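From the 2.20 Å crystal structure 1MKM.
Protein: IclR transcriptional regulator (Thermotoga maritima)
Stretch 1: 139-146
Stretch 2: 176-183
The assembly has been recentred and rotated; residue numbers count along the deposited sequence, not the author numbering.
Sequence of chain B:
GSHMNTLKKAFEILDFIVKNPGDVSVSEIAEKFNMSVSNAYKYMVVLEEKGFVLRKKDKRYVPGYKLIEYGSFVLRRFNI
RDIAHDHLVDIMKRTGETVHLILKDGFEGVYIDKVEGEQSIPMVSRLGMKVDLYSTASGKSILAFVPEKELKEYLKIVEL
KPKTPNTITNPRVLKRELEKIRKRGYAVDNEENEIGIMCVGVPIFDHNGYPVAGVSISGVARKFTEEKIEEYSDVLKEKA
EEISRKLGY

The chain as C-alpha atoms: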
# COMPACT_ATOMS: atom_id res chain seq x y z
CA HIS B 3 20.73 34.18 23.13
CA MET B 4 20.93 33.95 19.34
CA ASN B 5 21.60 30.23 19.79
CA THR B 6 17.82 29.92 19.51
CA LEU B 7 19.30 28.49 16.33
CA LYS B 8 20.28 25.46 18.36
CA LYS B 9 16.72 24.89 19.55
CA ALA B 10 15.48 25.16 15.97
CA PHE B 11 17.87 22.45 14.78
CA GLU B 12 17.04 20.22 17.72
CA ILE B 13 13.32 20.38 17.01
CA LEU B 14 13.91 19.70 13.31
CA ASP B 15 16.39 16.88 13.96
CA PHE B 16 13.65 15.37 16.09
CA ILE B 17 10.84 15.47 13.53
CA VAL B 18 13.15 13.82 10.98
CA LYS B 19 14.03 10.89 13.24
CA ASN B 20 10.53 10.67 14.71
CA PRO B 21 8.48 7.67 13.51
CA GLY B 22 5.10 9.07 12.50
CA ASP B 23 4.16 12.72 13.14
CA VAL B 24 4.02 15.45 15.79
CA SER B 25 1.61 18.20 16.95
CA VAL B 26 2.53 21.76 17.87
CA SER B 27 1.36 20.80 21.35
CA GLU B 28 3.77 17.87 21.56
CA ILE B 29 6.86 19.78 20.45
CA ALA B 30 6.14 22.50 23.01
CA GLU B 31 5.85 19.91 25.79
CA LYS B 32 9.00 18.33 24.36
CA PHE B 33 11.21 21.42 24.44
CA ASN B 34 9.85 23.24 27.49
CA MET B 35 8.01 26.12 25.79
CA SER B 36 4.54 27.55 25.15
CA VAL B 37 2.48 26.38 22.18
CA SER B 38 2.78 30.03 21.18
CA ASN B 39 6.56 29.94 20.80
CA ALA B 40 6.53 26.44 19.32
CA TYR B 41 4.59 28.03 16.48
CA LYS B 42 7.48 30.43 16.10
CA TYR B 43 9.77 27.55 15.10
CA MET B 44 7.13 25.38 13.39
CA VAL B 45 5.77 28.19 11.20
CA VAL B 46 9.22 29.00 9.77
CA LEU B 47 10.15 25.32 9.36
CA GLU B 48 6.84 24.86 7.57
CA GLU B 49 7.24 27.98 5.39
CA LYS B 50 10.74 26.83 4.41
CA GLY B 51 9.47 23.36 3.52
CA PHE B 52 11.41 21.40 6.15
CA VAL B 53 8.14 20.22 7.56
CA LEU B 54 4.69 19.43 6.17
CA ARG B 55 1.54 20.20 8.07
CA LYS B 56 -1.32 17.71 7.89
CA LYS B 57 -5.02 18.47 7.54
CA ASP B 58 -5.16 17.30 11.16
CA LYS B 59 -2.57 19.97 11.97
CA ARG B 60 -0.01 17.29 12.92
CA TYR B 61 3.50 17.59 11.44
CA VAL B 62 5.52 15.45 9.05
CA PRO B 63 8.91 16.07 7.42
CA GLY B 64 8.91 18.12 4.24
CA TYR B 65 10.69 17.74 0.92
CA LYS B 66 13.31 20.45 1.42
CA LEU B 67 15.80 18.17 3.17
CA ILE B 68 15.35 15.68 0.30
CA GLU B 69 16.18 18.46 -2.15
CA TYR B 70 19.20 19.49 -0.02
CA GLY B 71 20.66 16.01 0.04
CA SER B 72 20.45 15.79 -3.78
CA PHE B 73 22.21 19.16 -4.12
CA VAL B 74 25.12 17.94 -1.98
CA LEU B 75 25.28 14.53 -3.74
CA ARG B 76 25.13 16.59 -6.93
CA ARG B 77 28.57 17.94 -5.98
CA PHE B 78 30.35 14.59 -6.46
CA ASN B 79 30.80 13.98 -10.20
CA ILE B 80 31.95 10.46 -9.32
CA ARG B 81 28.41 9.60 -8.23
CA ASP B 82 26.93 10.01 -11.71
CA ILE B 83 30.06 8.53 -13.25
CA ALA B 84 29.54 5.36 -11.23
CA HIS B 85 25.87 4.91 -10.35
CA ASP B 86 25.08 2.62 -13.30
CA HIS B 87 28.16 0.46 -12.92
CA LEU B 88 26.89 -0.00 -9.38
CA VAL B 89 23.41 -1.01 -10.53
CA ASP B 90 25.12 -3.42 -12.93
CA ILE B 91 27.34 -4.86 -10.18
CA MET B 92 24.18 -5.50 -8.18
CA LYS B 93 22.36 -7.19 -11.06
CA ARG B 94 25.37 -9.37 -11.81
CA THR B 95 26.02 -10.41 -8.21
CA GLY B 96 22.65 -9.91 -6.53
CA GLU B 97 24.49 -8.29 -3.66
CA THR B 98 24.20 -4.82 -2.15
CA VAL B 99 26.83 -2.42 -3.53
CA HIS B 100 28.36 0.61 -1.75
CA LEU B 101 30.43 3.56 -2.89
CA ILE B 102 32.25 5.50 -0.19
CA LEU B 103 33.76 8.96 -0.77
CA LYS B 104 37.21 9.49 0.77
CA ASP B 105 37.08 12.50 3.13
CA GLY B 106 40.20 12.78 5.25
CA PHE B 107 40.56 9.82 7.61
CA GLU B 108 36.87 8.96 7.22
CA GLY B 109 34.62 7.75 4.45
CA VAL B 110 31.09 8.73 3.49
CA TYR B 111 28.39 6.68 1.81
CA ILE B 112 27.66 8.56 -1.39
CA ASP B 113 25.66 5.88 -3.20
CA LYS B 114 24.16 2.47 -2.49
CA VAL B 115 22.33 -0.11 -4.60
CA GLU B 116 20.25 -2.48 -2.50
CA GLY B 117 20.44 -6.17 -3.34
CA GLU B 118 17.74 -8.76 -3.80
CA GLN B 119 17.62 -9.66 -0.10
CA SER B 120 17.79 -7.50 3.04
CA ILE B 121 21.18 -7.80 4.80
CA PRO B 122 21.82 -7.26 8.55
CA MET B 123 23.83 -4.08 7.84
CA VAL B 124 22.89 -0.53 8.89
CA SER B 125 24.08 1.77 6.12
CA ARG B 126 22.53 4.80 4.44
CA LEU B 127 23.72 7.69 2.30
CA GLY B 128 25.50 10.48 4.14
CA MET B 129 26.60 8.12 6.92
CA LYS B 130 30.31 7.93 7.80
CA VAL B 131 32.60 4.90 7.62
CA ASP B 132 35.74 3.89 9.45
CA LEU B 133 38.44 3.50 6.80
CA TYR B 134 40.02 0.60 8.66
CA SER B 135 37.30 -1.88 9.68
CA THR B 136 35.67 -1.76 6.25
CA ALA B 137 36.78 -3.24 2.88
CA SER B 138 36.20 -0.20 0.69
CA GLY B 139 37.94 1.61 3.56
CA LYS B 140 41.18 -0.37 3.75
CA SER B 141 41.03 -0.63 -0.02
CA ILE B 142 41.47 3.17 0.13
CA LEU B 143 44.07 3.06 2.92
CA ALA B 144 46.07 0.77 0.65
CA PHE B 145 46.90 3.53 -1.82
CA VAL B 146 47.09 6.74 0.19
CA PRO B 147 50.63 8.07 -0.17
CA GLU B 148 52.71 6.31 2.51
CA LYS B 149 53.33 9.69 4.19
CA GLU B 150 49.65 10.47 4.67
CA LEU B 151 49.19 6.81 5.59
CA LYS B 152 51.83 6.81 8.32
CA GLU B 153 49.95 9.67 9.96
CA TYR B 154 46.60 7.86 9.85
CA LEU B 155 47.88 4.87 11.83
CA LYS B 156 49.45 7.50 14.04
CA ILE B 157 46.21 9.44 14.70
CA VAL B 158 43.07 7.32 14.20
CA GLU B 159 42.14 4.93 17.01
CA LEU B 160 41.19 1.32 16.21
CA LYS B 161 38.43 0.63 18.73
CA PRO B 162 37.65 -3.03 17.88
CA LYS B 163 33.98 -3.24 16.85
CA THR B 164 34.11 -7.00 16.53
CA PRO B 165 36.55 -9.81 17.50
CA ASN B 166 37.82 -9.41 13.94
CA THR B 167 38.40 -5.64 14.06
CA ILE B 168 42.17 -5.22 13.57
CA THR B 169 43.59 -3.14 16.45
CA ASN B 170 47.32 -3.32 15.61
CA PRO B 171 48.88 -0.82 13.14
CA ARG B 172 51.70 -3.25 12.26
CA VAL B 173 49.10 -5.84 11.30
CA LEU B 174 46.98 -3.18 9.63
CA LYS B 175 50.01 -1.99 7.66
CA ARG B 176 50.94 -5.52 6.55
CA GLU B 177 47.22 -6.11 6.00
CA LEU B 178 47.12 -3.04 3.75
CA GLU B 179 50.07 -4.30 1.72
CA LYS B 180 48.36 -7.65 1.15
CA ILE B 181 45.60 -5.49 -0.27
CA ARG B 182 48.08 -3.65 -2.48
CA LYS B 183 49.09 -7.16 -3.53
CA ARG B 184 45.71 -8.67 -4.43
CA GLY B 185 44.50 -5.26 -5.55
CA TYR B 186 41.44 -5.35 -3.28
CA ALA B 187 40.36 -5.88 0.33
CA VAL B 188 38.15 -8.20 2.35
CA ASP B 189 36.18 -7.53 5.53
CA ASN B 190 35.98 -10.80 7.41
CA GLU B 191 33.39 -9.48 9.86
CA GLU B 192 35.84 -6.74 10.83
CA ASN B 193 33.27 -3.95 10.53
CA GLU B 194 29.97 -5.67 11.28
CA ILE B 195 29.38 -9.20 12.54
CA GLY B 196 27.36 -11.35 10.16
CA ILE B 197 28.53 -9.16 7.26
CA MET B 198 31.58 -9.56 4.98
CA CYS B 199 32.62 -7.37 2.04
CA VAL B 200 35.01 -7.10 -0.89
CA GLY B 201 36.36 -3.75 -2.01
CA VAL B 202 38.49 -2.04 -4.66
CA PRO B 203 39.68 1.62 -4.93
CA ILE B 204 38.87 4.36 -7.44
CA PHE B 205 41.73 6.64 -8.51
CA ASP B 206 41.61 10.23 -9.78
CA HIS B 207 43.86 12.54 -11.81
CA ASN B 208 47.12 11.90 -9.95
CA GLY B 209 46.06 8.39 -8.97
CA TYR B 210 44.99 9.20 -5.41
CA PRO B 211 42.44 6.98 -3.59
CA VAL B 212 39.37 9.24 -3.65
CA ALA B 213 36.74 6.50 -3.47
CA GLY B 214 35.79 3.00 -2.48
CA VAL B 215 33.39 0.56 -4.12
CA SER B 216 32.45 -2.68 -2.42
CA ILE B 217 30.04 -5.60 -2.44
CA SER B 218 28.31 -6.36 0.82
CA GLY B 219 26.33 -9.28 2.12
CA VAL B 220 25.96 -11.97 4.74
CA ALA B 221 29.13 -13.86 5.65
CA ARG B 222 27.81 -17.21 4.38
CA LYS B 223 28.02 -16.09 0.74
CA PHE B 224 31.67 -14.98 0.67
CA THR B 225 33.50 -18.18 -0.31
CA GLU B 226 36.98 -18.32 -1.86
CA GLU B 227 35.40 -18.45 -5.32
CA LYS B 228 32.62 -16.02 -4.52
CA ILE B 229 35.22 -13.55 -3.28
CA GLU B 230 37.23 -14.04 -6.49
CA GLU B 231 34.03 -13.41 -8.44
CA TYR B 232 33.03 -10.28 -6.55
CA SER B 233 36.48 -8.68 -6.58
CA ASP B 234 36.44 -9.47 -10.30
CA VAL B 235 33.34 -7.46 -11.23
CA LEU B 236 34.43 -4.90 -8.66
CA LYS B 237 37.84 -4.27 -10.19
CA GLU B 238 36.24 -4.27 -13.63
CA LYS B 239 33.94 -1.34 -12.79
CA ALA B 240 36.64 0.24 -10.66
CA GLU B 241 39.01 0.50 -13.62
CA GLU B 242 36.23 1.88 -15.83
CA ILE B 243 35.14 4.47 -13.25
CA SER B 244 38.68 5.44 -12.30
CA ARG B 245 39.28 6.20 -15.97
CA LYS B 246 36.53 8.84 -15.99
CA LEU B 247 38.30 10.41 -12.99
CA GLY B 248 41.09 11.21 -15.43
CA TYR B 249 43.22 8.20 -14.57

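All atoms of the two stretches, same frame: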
# COMPACT_ATOMS: atom_id res chain seq x y z
N GLY B 139 37.10 0.73 2.76
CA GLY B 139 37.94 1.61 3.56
C GLY B 139 39.42 1.28 3.48
O GLY B 139 40.23 2.13 3.11
N LYS B 140 39.79 0.05 3.82
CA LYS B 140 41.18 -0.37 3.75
C LYS B 140 41.63 -0.33 2.30
O LYS B 140 42.77 0.01 2.01
CB LYS B 140 41.34 -1.78 4.32
CG LYS B 140 40.96 -1.88 5.79
CD LYS B 140 41.05 -3.29 6.33
CE LYS B 140 40.01 -4.20 5.69
NZ LYS B 140 39.99 -5.54 6.35
N SER B 141 40.73 -0.67 1.40
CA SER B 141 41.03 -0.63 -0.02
C SER B 141 41.54 0.78 -0.36
O SER B 141 42.36 0.96 -1.26
CB SER B 141 39.77 -0.97 -0.83
OG SER B 141 40.04 -1.23 -2.19
N ILE B 142 41.05 1.78 0.36
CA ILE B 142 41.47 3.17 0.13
C ILE B 142 42.76 3.47 0.89
O ILE B 142 43.62 4.21 0.41
CB ILE B 142 40.38 4.17 0.58
CG1 ILE B 142 39.17 4.08 -0.36
CG2 ILE B 142 40.94 5.60 0.58
CD1 ILE B 142 37.99 4.92 0.07
N LEU B 143 42.88 2.88 2.09
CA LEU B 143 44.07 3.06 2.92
C LEU B 143 45.24 2.26 2.38
O LEU B 143 46.32 2.25 2.98
CB LEU B 143 43.78 2.62 4.35
CG LEU B 143 43.35 3.72 5.33
CD1 LEU B 143 43.15 3.13 6.73
CD2 LEU B 143 44.43 4.80 5.35
N ALA B 144 45.03 1.59 1.25
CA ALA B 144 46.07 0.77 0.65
C ALA B 144 46.67 1.47 -0.56
O ALA B 144 47.36 0.85 -1.36
CB ALA B 144 45.51 -0.58 0.23
N PHE B 145 46.38 2.76 -0.70
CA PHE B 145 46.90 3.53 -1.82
C PHE B 145 47.13 4.99 -1.48
O PHE B 145 47.54 5.77 -2.34
CB PHE B 145 45.97 3.41 -3.04
CG PHE B 145 46.04 2.08 -3.73
CD1 PHE B 145 45.33 0.99 -3.24
CD2 PHE B 145 46.86 1.90 -4.84
CE1 PHE B 145 45.42 -0.26 -3.85
CE2 PHE B 145 46.97 0.66 -5.46
CZ PHE B 145 46.25 -0.42 -4.96
N VAL B 146 46.86 5.37 -0.24
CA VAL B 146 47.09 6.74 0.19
C VAL B 146 48.60 6.87 0.29
O VAL B 146 49.26 6.00 0.86
CB VAL B 146 46.46 7.03 1.58
CG1 VAL B 146 44.96 6.89 1.52
CG2 VAL B 146 47.04 6.09 2.64
N ARG B 176 50.69 -4.31 7.33
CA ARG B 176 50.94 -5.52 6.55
C ARG B 176 49.65 -5.82 5.79
O ARG B 176 49.66 -6.01 4.58
CB ARG B 176 51.29 -6.70 7.46
CG ARG B 176 52.72 -6.71 7.97
CD ARG B 176 53.01 -7.96 8.80
NE ARG B 176 52.22 -8.01 10.03
CZ ARG B 176 52.21 -9.04 10.88
NH1 ARG B 176 52.94 -10.11 10.64
NH2 ARG B 176 51.47 -8.98 11.98
N GLU B 177 48.55 -5.85 6.54
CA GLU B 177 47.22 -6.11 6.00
C GLU B 177 47.03 -5.26 4.74
O GLU B 177 46.70 -5.79 3.67
CB GLU B 177 46.17 -5.74 7.04
CG GLU B 177 45.01 -6.72 7.14
CD GLU B 177 44.01 -6.56 6.02
OE1 GLU B 177 44.41 -6.60 4.83
OE2 GLU B 177 42.81 -6.40 6.34
N LEU B 178 47.26 -3.96 4.87
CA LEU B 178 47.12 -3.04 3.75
C LEU B 178 47.96 -3.44 2.55
O LEU B 178 47.53 -3.32 1.40
CB LEU B 178 47.49 -1.61 4.17
CG LEU B 178 46.62 -0.89 5.21
CD1 LEU B 178 47.07 0.56 5.34
CD2 LEU B 178 45.17 -0.93 4.77
N GLU B 179 49.18 -3.91 2.80
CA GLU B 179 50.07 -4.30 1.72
C GLU B 179 49.50 -5.51 0.98
O GLU B 179 49.55 -5.58 -0.25
CB GLU B 179 51.46 -4.60 2.26
CG GLU B 179 52.56 -4.35 1.25
CD GLU B 179 53.93 -4.25 1.90
OE1 GLU B 179 54.37 -5.26 2.49
OE2 GLU B 179 54.55 -3.17 1.81
N LYS B 180 48.96 -6.46 1.74
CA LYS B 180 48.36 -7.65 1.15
C LYS B 180 47.34 -7.13 0.14
O LYS B 180 47.21 -7.65 -0.97
CB LYS B 180 47.62 -8.47 2.21
CG LYS B 180 48.29 -8.56 3.56
CD LYS B 180 47.50 -9.52 4.45
CE LYS B 180 47.89 -9.43 5.91
NZ LYS B 180 46.98 -10.28 6.74
N ILE B 181 46.62 -6.10 0.56
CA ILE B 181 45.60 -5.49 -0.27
C ILE B 181 46.24 -4.90 -1.52
O ILE B 181 45.72 -5.06 -2.62
CB ILE B 181 44.85 -4.40 0.53
CG1 ILE B 181 44.16 -5.05 1.73
CG2 ILE B 181 43.83 -3.71 -0.36
CD1 ILE B 181 43.61 -4.06 2.73
N ARG B 182 47.38 -4.23 -1.34
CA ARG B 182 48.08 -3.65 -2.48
C ARG B 182 48.41 -4.81 -3.41
O ARG B 182 48.34 -4.69 -4.64
CB ARG B 182 49.37 -2.96 -2.03
CG ARG B 182 49.18 -2.00 -0.87
CD ARG B 182 50.51 -1.35 -0.46
NE ARG B 182 50.36 -0.48 0.71
CZ ARG B 182 51.35 0.22 1.25
NH1 ARG B 182 52.56 0.18 0.71
NH2 ARG B 182 51.13 0.98 2.31
N LYS B 183 48.76 -5.94 -2.80
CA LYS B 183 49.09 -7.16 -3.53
C LYS B 183 47.91 -7.63 -4.38
O LYS B 183 47.92 -7.48 -5.61
CB LYS B 183 49.51 -8.26 -2.54
CG LYS B 183 49.56 -9.69 -3.11
CD LYS B 183 50.42 -9.80 -4.36
CE LYS B 183 50.89 -11.24 -4.62
NZ LYS B 183 49.78 -12.23 -4.69

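Stretch 2 is helical throughout, and its axis runs nearly perpendicular to that of the helix that includes Gly-139 and Lys-140: the N-to-C directions differ by 86° and the axes come within 9.0 Å of each other. The backbones draw nearest at Ala-144 and Leu-178, whose CA atoms are 5.0 Å apart. Together the stretches bury 407 Å².

Arg-176, at the start of stretch 2, lies out of reach of stretch 1. Glu-177 supplies the one hydrogen bond across the interface, where Lys-140 NZ donates to Glu-177 OE2 at 2.9 Å. The opposite charges make this a salt bridge as well, although the position of NZ is less certain because it sits too close to an atom elsewhere in the model.

Leu-178 has the largest area covered by the other stretch, 71 Å². Leu-178 CD2 lies 3.8 Å from Leu-143 CB and 3.9 Å from Lys-140 CB, so the aliphatic base of the lysine joins the apolar packing while its amine serves the salt bridge. Leu-178 CD1 approaches Leu-143 O to 3.0 Å, a tight contact between a methyl and a carbonyl that is no hydrogen bond.

Glu-179 points away and Lys-180 is out of reach. Ile-181 N donates a backbone hydrogen bond to Glu-177 O (3.1 Å), one helical turn back, and the Ile-181 CA-to-CB bond again points toward stretch 1. Ile-181 CG2 meets Ala-144 CB at 3.6 Å, and Ile-181 CD1 meets Lys-140 CB at 3.6 Å. Ala-144 CB also lies 3.6 Å from Leu-178 O.

Arg-182 packs through its aliphatic portion: Arg-182 CG is 3.4 Å from Ala-144 O and 4.1 Å from Ala-144 CB. Its NE is buried without a polar partner. Phe-145 starts away from stretch 2, yet its ring returns, bringing Phe-145 CZ to 4.5 Å from Arg-182 CA. Lys-183 points away.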